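Local coordinates for enterobactin synthetase component F-related protein (Vibrio cholerae serotype O1, PDB 4OXI), which probably activates glycine with ATP as an adenylation enzyme, AlmE, in the lipopolysaccharide modification pathway behind antimicrobial peptide resistance, at residues A474-E479 with P537-K542; E481-V486 with Q533-T538; I498-L503 with T558-L563; G511-V516 with R543-E548. One frame throughout, in Å; residues are numbered along the deposited sequence.

In the fold
The four contacts lie in the C-terminal part of the adenylation enzyme, and only contact 1 reaches the bound glycyl-adenylate, through Arg477. Contact 2 is its close neighbour, with centres about 8 Å apart: both use the loop between helix 524-531 and strand 543-546, and Phe539 O packs on Ile483 CD1. The same loop runs on into contact 4, and Phe539 O of contact 1 meets Thr512 OG1 of contact 4 at 3.1 Å, a probable hydrogen bond. Contacts 3 and 4, centres about 10 Å apart, share one sheet, tied by Val499 O and Val513 N at 2.8 Å. The ligand is about 12 Å from the Glu482 side chain and about 13 Å from that of Pro500.

Contact 1. Residues A474-E479 with P537-K542; sequences AGQRVE and PTFVPK. With GAP (glycyl-adenosine-5'-phosphate), chain B.
Val478 sits over one face of the Phe539 ring, joining a β-hairpin to the loop that leads into strand 543-546. The hairpin pairs strands 470-473 and 476-479 across a type I' turn at Ala474 and Gly475, and by its sequence corresponds to the A8 motif of adenylation enzymes. Val478 CB stands 3.7 Å from the ring centroid, 15° off the normal, a CH-pi contact. Its two methyls spread over the ring: CG1 lies near CE1 and CD1, and CG2 near CD2 and CG. Phe539 CG stands beside its backbone N (chi1 -54°), which swings the ring to the hairpin although CB does not point there, and CZ meets Arg477 O obliquely at 3.5 Å. Gln476 CB comes to the edge of the same ring, 3.7 Å from CZ.

Beyond CB, the Gln476 chain runs out extended and brings its amide to Thr538 from the opposite direction. The bond from Gln476 NE2 to Thr538 OG1, 2.9 Å, is weak because it is strongly bent (116°); the stronger partner of OG1 is Asn536 OD1. Ala474 CB touches the other branch of the threonine, CG2, at 3.9 Å.

Arg477 turns the other way, and its extended chain carries the guanidinium to the ligand. A salt bridge from NH2 to Glu364 holds it, while NH1 donates to phosphate oxygen O1A of glycyl-adenosine-5'-phosphate at 2.6 Å.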
# COMPACT_ATOMS: atom_id res chain seq x y z
N ALA A 474 -12.00 5.35 5.40
CA ALA A 474 -10.85 5.97 6.05
C ALA A 474 -9.55 5.65 5.29
O ALA A 474 -8.54 5.23 5.89
CB ALA A 474 -10.74 5.52 7.52
N GLY A 475 -9.59 5.78 3.98
CA GLY A 475 -8.39 5.60 3.18
C GLY A 475 -7.94 4.17 2.89
O GLY A 475 -6.93 3.97 2.22
N GLN A 476 -8.69 3.18 3.38
CA GLN A 476 -8.33 1.78 3.18
C GLN A 476 -9.30 1.06 2.23
O GLN A 476 -10.52 1.15 2.38
CB GLN A 476 -8.33 1.05 4.51
CG GLN A 476 -7.43 1.67 5.56
CD GLN A 476 -7.41 0.81 6.82
OE1 GLN A 476 -7.30 -0.41 6.74
NE2 GLN A 476 -7.53 1.45 7.98
N ARG A 477 -8.74 0.34 1.26
CA ARG A 477 -9.52 -0.43 0.29
C ARG A 477 -10.34 -1.55 0.94
O ARG A 477 -9.83 -2.31 1.75
CB ARG A 477 -8.56 -1.04 -0.72
CG ARG A 477 -9.19 -1.93 -1.77
CD ARG A 477 -8.14 -2.34 -2.80
NE ARG A 477 -8.55 -3.50 -3.60
CZ ARG A 477 -7.93 -3.91 -4.70
NH1 ARG A 477 -6.86 -3.25 -5.16
NH2 ARG A 477 -8.37 -4.97 -5.36
N VAL A 478 -11.62 -1.65 0.59
CA VAL A 478 -12.43 -2.77 1.07
C VAL A 478 -13.59 -3.05 0.12
O VAL A 478 -14.08 -2.14 -0.55
CB VAL A 478 -12.96 -2.50 2.50
CG1 VAL A 478 -13.93 -1.36 2.50
CG2 VAL A 478 -13.58 -3.78 3.10
N GLU A 479 -14.01 -4.31 0.03
CA GLU A 479 -15.23 -4.67 -0.68
C GLU A 479 -16.43 -4.57 0.28
O GLU A 479 -16.45 -5.25 1.31
CB GLU A 479 -15.14 -6.10 -1.22
CG GLU A 479 -13.91 -6.40 -2.10
CD GLU A 479 -14.03 -5.83 -3.50
OE1 GLU A 479 -15.13 -5.34 -3.85
OE2 GLU A 479 -13.04 -5.88 -4.26
N PRO A 537 -10.97 -3.25 12.37
CA PRO A 537 -11.79 -2.25 13.09
C PRO A 537 -12.30 -1.12 12.20
O PRO A 537 -13.40 -0.60 12.41
CB PRO A 537 -10.81 -1.67 14.12
CG PRO A 537 -9.87 -2.81 14.40
CD PRO A 537 -9.74 -3.59 13.12
N THR A 538 -11.50 -0.74 11.21
CA THR A 538 -11.86 0.34 10.31
C THR A 538 -13.15 0.01 9.57
O THR A 538 -13.98 0.88 9.33
CB THR A 538 -10.75 0.57 9.27
OG1 THR A 538 -9.54 0.90 9.95
CG2 THR A 538 -11.12 1.70 8.31
N PHE A 539 -13.31 -1.27 9.25
CA PHE A 539 -14.42 -1.73 8.43
C PHE A 539 -15.64 -2.15 9.26
O PHE A 539 -16.74 -2.29 8.71
CB PHE A 539 -13.96 -2.87 7.53
CG PHE A 539 -12.74 -2.52 6.70
CD1 PHE A 539 -12.59 -1.24 6.16
CD2 PHE A 539 -11.75 -3.47 6.47
CE1 PHE A 539 -11.46 -0.92 5.40
CE2 PHE A 539 -10.61 -3.15 5.71
CZ PHE A 539 -10.47 -1.88 5.18
N VAL A 540 -15.46 -2.34 10.57
CA VAL A 540 -16.58 -2.76 11.42
C VAL A 540 -17.61 -1.62 11.48
O VAL A 540 -17.26 -0.48 11.80
CB VAL A 540 -16.14 -3.15 12.83
CG1 VAL A 540 -17.34 -3.54 13.68
CG2 VAL A 540 -15.17 -4.32 12.79
N PRO A 541 -18.88 -1.93 11.15
CA PRO A 541 -19.93 -0.90 11.17
C PRO A 541 -20.02 -0.25 12.55
O PRO A 541 -19.98 -0.96 13.56
CB PRO A 541 -21.20 -1.69 10.84
CG PRO A 541 -20.70 -2.90 10.07
CD PRO A 541 -19.39 -3.25 10.73
N LYS A 542 -20.10 1.08 12.57
CA LYS A 542 -20.11 1.85 13.82
C LYS A 542 -21.53 2.13 14.27
O LYS A 542 -21.76 2.48 15.42
CB LYS A 542 -19.37 3.19 13.63
CG LYS A 542 -17.93 3.07 13.17
CD LYS A 542 -17.19 2.02 13.98
CE LYS A 542 -15.77 1.80 13.44
NZ LYS A 542 -15.29 0.44 13.82
N GAP B . -1.84 1.64 -5.04
CA GAP B . -2.55 2.86 -4.56
C GAP B . -3.93 2.41 -4.09
O GAP B . -4.74 3.18 -3.61
PA GAP B . -5.59 0.24 -3.81
O1A GAP B . -5.49 -1.08 -4.54
O2A GAP B . -5.73 0.28 -2.30
O3A GAP B . -4.25 1.01 -4.26
C5' GAP B . -6.94 1.02 -5.91
O5' GAP B . -6.80 1.05 -4.49
C4' GAP B . -8.19 1.79 -6.29
O4' GAP B . -8.16 3.08 -5.66
C3' GAP B . -8.26 2.12 -7.77
O3' GAP B . -8.80 1.03 -8.51
C2' GAP B . -9.15 3.36 -7.77
O2' GAP B . -10.50 2.99 -7.58
C1' GAP B . -8.79 4.06 -6.49
N9 GAP B . -7.82 5.14 -6.77
C8 GAP B . -6.49 5.05 -6.64
N7 GAP B . -5.89 6.22 -6.95
C5 GAP B . -6.86 7.09 -7.31
C6 GAP B . -6.91 8.49 -7.78
N6 GAP B . -5.78 9.22 -7.90
N1 GAP B . -8.13 9.01 -8.06
C2 GAP B . -9.27 8.28 -7.92
N3 GAP B . -9.29 7.00 -7.50
C4 GAP B . -8.14 6.37 -7.19

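Contact 2. Residues E481-V486 with Q533-T538; sequences EEIETV and QQLNPT
Leu535 plugs into one side of the helix at Ile483 and Val486, and here, where it is buried against several helix side chains, the contact is tight. Its two methyls divide the work: CD2 lies 3.9 Å from Val486 CG2, and CD1 lies 4.0 Å from Ile483 CG2. Leu535 and Val486 slide past each other in opposite directions, whereas the Ile483 side chain crosses Leu535 at about a right angle. The leucine reaches both because CG is anti to its carbonyl carbon (chi1 -70°) and the terminal methyls fork over the helix surface. Ile483 CG2 also packs on Ile498 CD1 of strand 496-500, so this methyl lies between the loop and the strand.

The helix is 480-491, which follows directly on the A8-type hairpin strand 476-479; its partner is the loop after helix 524-531, which goes on into an Asx turn at Asn536, with Thr538 N donating to Asn536 OD1 at 3.0 Å.

The polar side is looser, with Gln534 and Glu482 partly exposed and touching at few atoms. Val486 CG1 rests on Gln534 CB, and the amide beyond turns to Arg489, which donates to OE1. Glu482 extends fully from the helix, but its OE2 comes no nearer to Leu535 CD2 than 4.1 Å. One water donates both to Glu482 OE2, at 2.7 Å, and to Gln534 O, at 3.1 Å, while Glu482 OE1 is held by Ser223 OG.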
# COMPACT_ATOMS: atom_id res chain seq x y z
N GLU A 481 -19.09 -5.90 -0.06
CA GLU A 481 -19.59 -7.27 0.03
C GLU A 481 -18.87 -8.13 1.06
O GLU A 481 -19.47 -9.05 1.61
CB GLU A 481 -19.58 -7.97 -1.34
CG GLU A 481 -20.61 -7.44 -2.31
CD GLU A 481 -20.04 -6.41 -3.26
OE1 GLU A 481 -20.73 -6.08 -4.26
OE2 GLU A 481 -18.90 -5.93 -3.02
N GLU A 482 -17.59 -7.86 1.32
CA GLU A 482 -16.92 -8.60 2.39
C GLU A 482 -17.57 -8.27 3.74
O GLU A 482 -17.80 -9.16 4.55
CB GLU A 482 -15.41 -8.33 2.45
CG GLU A 482 -14.75 -9.03 3.66
CD GLU A 482 -13.27 -8.66 3.90
OE1 GLU A 482 -12.76 -7.69 3.30
OE2 GLU A 482 -12.62 -9.36 4.72
N ILE A 483 -17.88 -7.00 3.95
CA ILE A 483 -18.50 -6.58 5.20
C ILE A 483 -19.91 -7.17 5.32
O ILE A 483 -20.27 -7.73 6.34
CB ILE A 483 -18.55 -5.04 5.31
CG1 ILE A 483 -17.13 -4.46 5.18
CG2 ILE A 483 -19.19 -4.63 6.62
CD1 ILE A 483 -17.07 -2.94 5.21
N GLU A 484 -20.68 -7.04 4.25
CA GLU A 484 -22.02 -7.61 4.20
C GLU A 484 -22.01 -9.12 4.49
O GLU A 484 -22.83 -9.62 5.26
CB GLU A 484 -22.67 -7.33 2.85
CG GLU A 484 -24.11 -7.81 2.77
CD GLU A 484 -24.73 -7.56 1.41
OE1 GLU A 484 -25.53 -8.42 0.98
OE2 GLU A 484 -24.43 -6.51 0.79
N THR A 485 -21.05 -9.82 3.89
CA THR A 485 -20.91 -11.26 4.09
C THR A 485 -20.69 -11.61 5.55
O THR A 485 -21.29 -12.55 6.08
CB THR A 485 -19.76 -11.81 3.23
OG1 THR A 485 -20.15 -11.75 1.85
CG2 THR A 485 -19.43 -13.26 3.61
N VAL A 486 -19.82 -10.85 6.21
CA VAL A 486 -19.53 -11.05 7.63
C VAL A 486 -20.75 -10.70 8.49
O VAL A 486 -21.10 -11.44 9.41
CB VAL A 486 -18.30 -10.20 8.08
CG1 VAL A 486 -18.21 -10.13 9.61
CG2 VAL A 486 -16.99 -10.75 7.46
N GLN A 533 -13.72 -9.79 15.34
CA GLN A 533 -12.85 -10.94 15.13
C GLN A 533 -12.71 -11.31 13.65
O GLN A 533 -11.92 -12.17 13.31
CB GLN A 533 -13.35 -12.16 15.92
CG GLN A 533 -13.63 -11.88 17.40
CD GLN A 533 -12.52 -11.10 18.07
OE1 GLN A 533 -11.33 -11.37 17.85
NE2 GLN A 533 -12.90 -10.13 18.91
N GLN A 534 -13.47 -10.66 12.78
CA GLN A 534 -13.50 -11.08 11.38
C GLN A 534 -13.24 -9.95 10.39
O GLN A 534 -13.09 -10.19 9.19
CB GLN A 534 -14.82 -11.78 11.06
CG GLN A 534 -14.98 -13.09 11.84
CD GLN A 534 -16.41 -13.61 11.85
OE1 GLN A 534 -17.01 -13.81 10.80
NE2 GLN A 534 -16.97 -13.82 13.05
N LEU A 535 -13.20 -8.72 10.90
CA LEU A 535 -12.94 -7.54 10.09
C LEU A 535 -11.94 -6.66 10.82
O LEU A 535 -11.92 -6.60 12.06
CB LEU A 535 -14.22 -6.73 9.87
CG LEU A 535 -15.34 -7.26 8.98
CD1 LEU A 535 -16.53 -6.32 9.03
CD2 LEU A 535 -14.85 -7.44 7.56
N ASN A 536 -11.12 -5.95 10.06
CA ASN A 536 -10.34 -4.85 10.60
C ASN A 536 -11.30 -3.80 11.18
O ASN A 536 -12.32 -3.50 10.57
CB ASN A 536 -9.50 -4.24 9.48
CG ASN A 536 -8.54 -3.18 9.97
OD1 ASN A 536 -8.93 -2.04 10.24
ND2 ASN A 536 -7.26 -3.56 10.08
N PRO A 537 -10.97 -3.25 12.37
CA PRO A 537 -11.79 -2.25 13.09
C PRO A 537 -12.30 -1.12 12.20
O PRO A 537 -13.40 -0.60 12.41
CB PRO A 537 -10.81 -1.67 14.12
CG PRO A 537 -9.87 -2.81 14.40
CD PRO A 537 -9.74 -3.59 13.12
N THR A 538 -11.50 -0.74 11.21
CA THR A 538 -11.86 0.34 10.31
C THR A 538 -13.15 0.01 9.57
O THR A 538 -13.98 0.88 9.33
CB THR A 538 -10.75 0.57 9.27
OG1 THR A 538 -9.54 0.90 9.95
CG2 THR A 538 -11.12 1.70 8.31
O HOH W 1 -13.69 -11.17 6.35

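Contact 3. Residues I498-L503 with T558-L563; sequences IVPWPL and TDIKAL
Ile560 and Leu563 of helix 560-568 rest on Val499 of strand 496-500, so the C-terminal helix covers one face of the three-stranded sheet formed with strands 512-516 and 543-546. Val499 hydrogen-bonds to Val513 through the backbone on the neighbouring strand, and both Val499 and Leu563 also touch Phe515.

In Ile560, CB is directed toward the strand, and contact is made by the groups beyond it. CG2, anti to the backbone N, is the branch that does the touching: it lies 4.0 Å from Val499 CG1 and is equally close to Pro500 CD. The other branch leaves through CG1, which lies anti to the carbonyl carbon (chi1 -65°), and continues extended to CD1. This terminal methyl ends near the backbone, 4.2 Å from Ile498 O. Ile560 slides past Val499 in the opposite direction, while it meets Pro500 at about a right angle.

Val499 presents its second methyl to the next turn of the helix. CG2 lies 3.8 Å from Leu563 CD1 and 3.9 Å from Leu563 CB, so the valine fits between the two helix residues with one methyl on each.

Asp559 is the N-cap of the helix: OD1 accepts from Ala562 N at 3.2 Å, the donor standing above the carboxylate plane. Farther along, Gln564 NE2 donates to Pro500 O. Between the two segments, methyl and methylene groups do nearly all the touching and no hydrogen bond crosses, so burial of apolar surface probably holds the helix to the strand here, with the Gln564 bond adding a polar tie one turn on.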
# COMPACT_ATOMS: atom_id res chain seq x y z
N ILE A 498 -24.70 -2.56 3.66
CA ILE A 498 -23.58 -1.86 4.29
C ILE A 498 -23.40 -0.53 3.56
O ILE A 498 -23.30 -0.50 2.34
CB ILE A 498 -22.28 -2.68 4.23
CG1 ILE A 498 -22.51 -4.09 4.76
CG2 ILE A 498 -21.16 -1.99 5.00
CD1 ILE A 498 -22.78 -4.17 6.29
N VAL A 499 -23.38 0.56 4.31
CA VAL A 499 -23.36 1.89 3.71
C VAL A 499 -22.16 2.67 4.21
O VAL A 499 -21.94 2.75 5.42
CB VAL A 499 -24.63 2.68 4.06
CG1 VAL A 499 -24.57 4.06 3.47
CG2 VAL A 499 -25.86 1.95 3.57
N PRO A 500 -21.36 3.24 3.29
CA PRO A 500 -20.28 4.15 3.69
C PRO A 500 -20.89 5.38 4.34
O PRO A 500 -21.72 6.05 3.71
CB PRO A 500 -19.64 4.55 2.36
CG PRO A 500 -20.00 3.42 1.42
CD PRO A 500 -21.39 3.01 1.83
N TRP A 501 -20.48 5.68 5.57
CA TRP A 501 -21.04 6.79 6.35
C TRP A 501 -20.24 6.95 7.64
O TRP A 501 -19.91 5.95 8.28
CB TRP A 501 -22.50 6.52 6.69
CG TRP A 501 -23.16 7.72 7.26
CD1 TRP A 501 -23.31 8.04 8.59
CD2 TRP A 501 -23.73 8.79 6.51
NE1 TRP A 501 -23.94 9.26 8.70
CE2 TRP A 501 -24.21 9.74 7.44
CE3 TRP A 501 -23.88 9.05 5.15
CZ2 TRP A 501 -24.84 10.92 7.04
CZ3 TRP A 501 -24.50 10.23 4.75
CH2 TRP A 501 -24.97 11.15 5.69
N PRO A 502 -19.97 8.20 8.06
CA PRO A 502 -20.35 9.46 7.40
C PRO A 502 -19.45 9.85 6.23
O PRO A 502 -18.39 9.26 6.02
CB PRO A 502 -20.21 10.51 8.52
CG PRO A 502 -19.21 9.91 9.49
CD PRO A 502 -19.32 8.41 9.37
N LEU A 503 -19.90 10.82 5.45
CA LEU A 503 -19.14 11.32 4.32
C LEU A 503 -18.65 12.73 4.62
O LEU A 503 -19.36 13.53 5.23
CB LEU A 503 -19.99 11.32 3.06
CG LEU A 503 -20.67 10.01 2.67
CD1 LEU A 503 -21.47 10.18 1.39
CD2 LEU A 503 -19.66 8.88 2.52
N THR A 558 -29.94 -2.67 -3.93
CA THR A 558 -30.04 -1.73 -2.82
C THR A 558 -29.54 -0.35 -3.23
O THR A 558 -28.46 -0.22 -3.77
CB THR A 558 -29.25 -2.20 -1.59
OG1 THR A 558 -29.72 -3.48 -1.16
CG2 THR A 558 -29.41 -1.21 -0.44
N ASP A 559 -30.35 0.67 -2.95
CA ASP A 559 -30.02 2.05 -3.28
C ASP A 559 -29.21 2.68 -2.14
O ASP A 559 -29.77 3.24 -1.19
CB ASP A 559 -31.32 2.83 -3.51
CG ASP A 559 -31.10 4.20 -4.14
OD1 ASP A 559 -30.02 4.79 -3.94
OD2 ASP A 559 -32.03 4.69 -4.82
N ILE A 560 -27.88 2.59 -2.24
CA ILE A 560 -26.99 3.11 -1.20
C ILE A 560 -27.17 4.61 -0.93
O ILE A 560 -27.17 5.04 0.23
CB ILE A 560 -25.51 2.79 -1.51
CG1 ILE A 560 -25.28 1.27 -1.50
CG2 ILE A 560 -24.57 3.46 -0.52
CD1 ILE A 560 -23.80 0.88 -1.57
N LYS A 561 -27.36 5.39 -2.00
CA LYS A 561 -27.56 6.84 -1.87
C LYS A 561 -28.77 7.21 -1.01
O LYS A 561 -28.68 8.09 -0.16
CB LYS A 561 -27.66 7.50 -3.25
CG LYS A 561 -26.37 7.43 -4.06
CD LYS A 561 -26.46 8.23 -5.36
CE LYS A 561 -25.10 8.30 -6.05
NZ LYS A 561 -24.10 9.07 -5.26
N ALA A 562 -29.89 6.51 -1.22
CA ALA A 562 -31.12 6.80 -0.48
C ALA A 562 -30.92 6.58 1.02
O ALA A 562 -31.39 7.36 1.85
CB ALA A 562 -32.26 5.95 -1.01
N LEU A 563 -30.20 5.51 1.35
CA LEU A 563 -29.85 5.24 2.73
C LEU A 563 -28.94 6.36 3.26
O LEU A 563 -29.07 6.78 4.41
CB LEU A 563 -29.20 3.86 2.85
CG LEU A 563 -30.16 2.67 2.68
CD1 LEU A 563 -29.40 1.37 2.45
CD2 LEU A 563 -31.08 2.54 3.89

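Contact 4. Residues G511-V516 with R543-E548; sequences GTVAFV and RWYAIE
The side chains of Phe515 and Tyr545 run side by side in the same direction, their ring planes 22° apart but slid so that the rings barely overlap, with centroids 5.1 Å apart. Tyr545 CD2 lies over one face of the phenylalanine, toward the rim, and Tyr545 CB touches Phe515 CD1 at 3.5 Å. At the edge of the tyrosine ring are Ala514 O, in plane, and Val513 CB. Ile547 CG2 approaches the Phe515 ring obliquely. On the reverse of the sheet, Ala514 CB sits over a face of the Trp544 indole, 4.2 Å from the centroid of the six-membered ring, a CH-pi contact.

The axes of strands 512-516 and 543-546 run parallel within 18°, joined by a regular ladder: Ala514 N to Arg543 O, Tyr545 N to Ala514 O, Val516 N to Tyr545 O and Ile547 N to Val516 O, all 2.8 to 2.9 Å. Arg543 CB lies against Val513 CG1, and its extended chain carries NH1 to Tyr545 OH, 2.9 Å away.

This is the strand pair of a beta-alpha-beta crossover through helix 524-531. That helix packs on part of the face bearing Ala514 and Trp544, Trp527 touching Val516 and Cys531 touching Trp544. Helix 560-568 covers the face of Val513, Phe515 and Tyr545, with Leu567 reaching all three, and strand 496-500 flanks strand 512-516 antiparallel.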
# COMPACT_ATOMS: atom_id res chain seq x y z
N GLY A 511 -16.15 5.71 7.71
CA GLY A 511 -16.68 4.52 8.37
C GLY A 511 -17.82 3.88 7.58
O GLY A 511 -18.15 4.33 6.47
N THR A 512 -18.41 2.83 8.14
CA THR A 512 -19.59 2.18 7.56
C THR A 512 -20.71 2.09 8.59
O THR A 512 -20.46 2.14 9.79
CB THR A 512 -19.30 0.73 7.07
OG1 THR A 512 -18.88 -0.08 8.18
CG2 THR A 512 -18.22 0.73 5.99
N VAL A 513 -21.95 1.96 8.11
CA VAL A 513 -23.05 1.61 9.00
C VAL A 513 -23.80 0.41 8.42
O VAL A 513 -23.80 0.19 7.21
CB VAL A 513 -24.03 2.80 9.27
CG1 VAL A 513 -23.29 4.01 9.80
CG2 VAL A 513 -24.78 3.15 8.02
N ALA A 514 -24.44 -0.36 9.30
CA ALA A 514 -25.16 -1.54 8.85
C ALA A 514 -26.68 -1.39 9.01
O ALA A 514 -27.14 -0.88 10.03
CB ALA A 514 -24.65 -2.77 9.58
N PHE A 515 -27.43 -1.81 8.00
CA PHE A 515 -28.89 -1.95 8.10
C PHE A 515 -29.24 -3.43 8.03
O PHE A 515 -28.81 -4.14 7.12
CB PHE A 515 -29.60 -1.24 6.95
CG PHE A 515 -29.46 0.26 6.99
CD1 PHE A 515 -30.44 1.03 7.59
CD2 PHE A 515 -28.35 0.88 6.44
CE1 PHE A 515 -30.33 2.41 7.64
CE2 PHE A 515 -28.22 2.27 6.48
CZ PHE A 515 -29.22 3.03 7.08
N VAL A 516 -30.00 -3.89 9.01
CA VAL A 516 -30.49 -5.27 8.99
C VAL A 516 -32.01 -5.25 9.03
O VAL A 516 -32.62 -4.24 9.39
CB VAL A 516 -29.95 -6.07 10.17
CG1 VAL A 516 -28.42 -6.08 10.14
CG2 VAL A 516 -30.45 -5.48 11.49
N ARG A 543 -22.48 1.99 13.36
CA ARG A 543 -23.89 2.18 13.69
C ARG A 543 -24.72 1.10 13.02
O ARG A 543 -24.45 0.71 11.88
CB ARG A 543 -24.38 3.54 13.22
CG ARG A 543 -23.84 4.72 13.99
CD ARG A 543 -24.19 6.00 13.25
NE ARG A 543 -24.00 7.18 14.09
CZ ARG A 543 -24.99 7.86 14.66
NH1 ARG A 543 -26.25 7.47 14.47
NH2 ARG A 543 -24.72 8.92 15.40
N TRP A 544 -25.73 0.63 13.74
CA TRP A 544 -26.57 -0.47 13.31
C TRP A 544 -28.03 -0.04 13.33
O TRP A 544 -28.48 0.57 14.30
CB TRP A 544 -26.35 -1.66 14.24
CG TRP A 544 -24.94 -2.09 14.27
CD1 TRP A 544 -23.88 -1.41 14.83
CD2 TRP A 544 -24.40 -3.29 13.71
NE1 TRP A 544 -22.72 -2.13 14.64
CE2 TRP A 544 -23.01 -3.28 13.96
CE3 TRP A 544 -24.95 -4.38 13.03
CZ2 TRP A 544 -22.17 -4.32 13.56
CZ3 TRP A 544 -24.11 -5.41 12.63
CH2 TRP A 544 -22.75 -5.37 12.89
N TYR A 545 -28.75 -0.33 12.25
CA TYR A 545 -30.16 0.03 12.15
C TYR A 545 -30.99 -1.20 11.79
O TYR A 545 -30.60 -2.00 10.92
CB TYR A 545 -30.37 1.15 11.12
CG TYR A 545 -29.63 2.43 11.44
CD1 TYR A 545 -30.26 3.48 12.09
CD2 TYR A 545 -28.29 2.60 11.11
CE1 TYR A 545 -29.60 4.66 12.40
CE2 TYR A 545 -27.61 3.78 11.41
CZ TYR A 545 -28.27 4.80 12.06
OH TYR A 545 -27.62 5.97 12.37
N ALA A 546 -32.11 -1.38 12.49
CA ALA A 546 -33.11 -2.37 12.11
C ALA A 546 -34.17 -1.62 11.31
O ALA A 546 -34.85 -0.73 11.84
CB ALA A 546 -33.73 -3.02 13.34
N ILE A 547 -34.30 -1.96 10.03
CA ILE A 547 -35.16 -1.19 9.14
C ILE A 547 -36.12 -2.15 8.44
O ILE A 547 -35.75 -3.27 8.10
CB ILE A 547 -34.32 -0.36 8.12
CG1 ILE A 547 -35.19 0.67 7.38
CG2 ILE A 547 -33.59 -1.27 7.13
CD1 ILE A 547 -34.39 1.62 6.51
N GLU A 548 -37.37 -1.72 8.27
CA GLU A 548 -38.41 -2.59 7.71
C GLU A 548 -38.11 -3.01 6.28
O GLU A 548 -38.22 -4.19 5.95
CB GLU A 548 -39.79 -1.92 7.79
CG GLU A 548 -40.30 -1.74 9.20
CD GLU A 548 -41.79 -1.43 9.30
OE1 GLU A 548 -42.32 -1.42 10.44
OE2 GLU A 548 -42.44 -1.19 8.26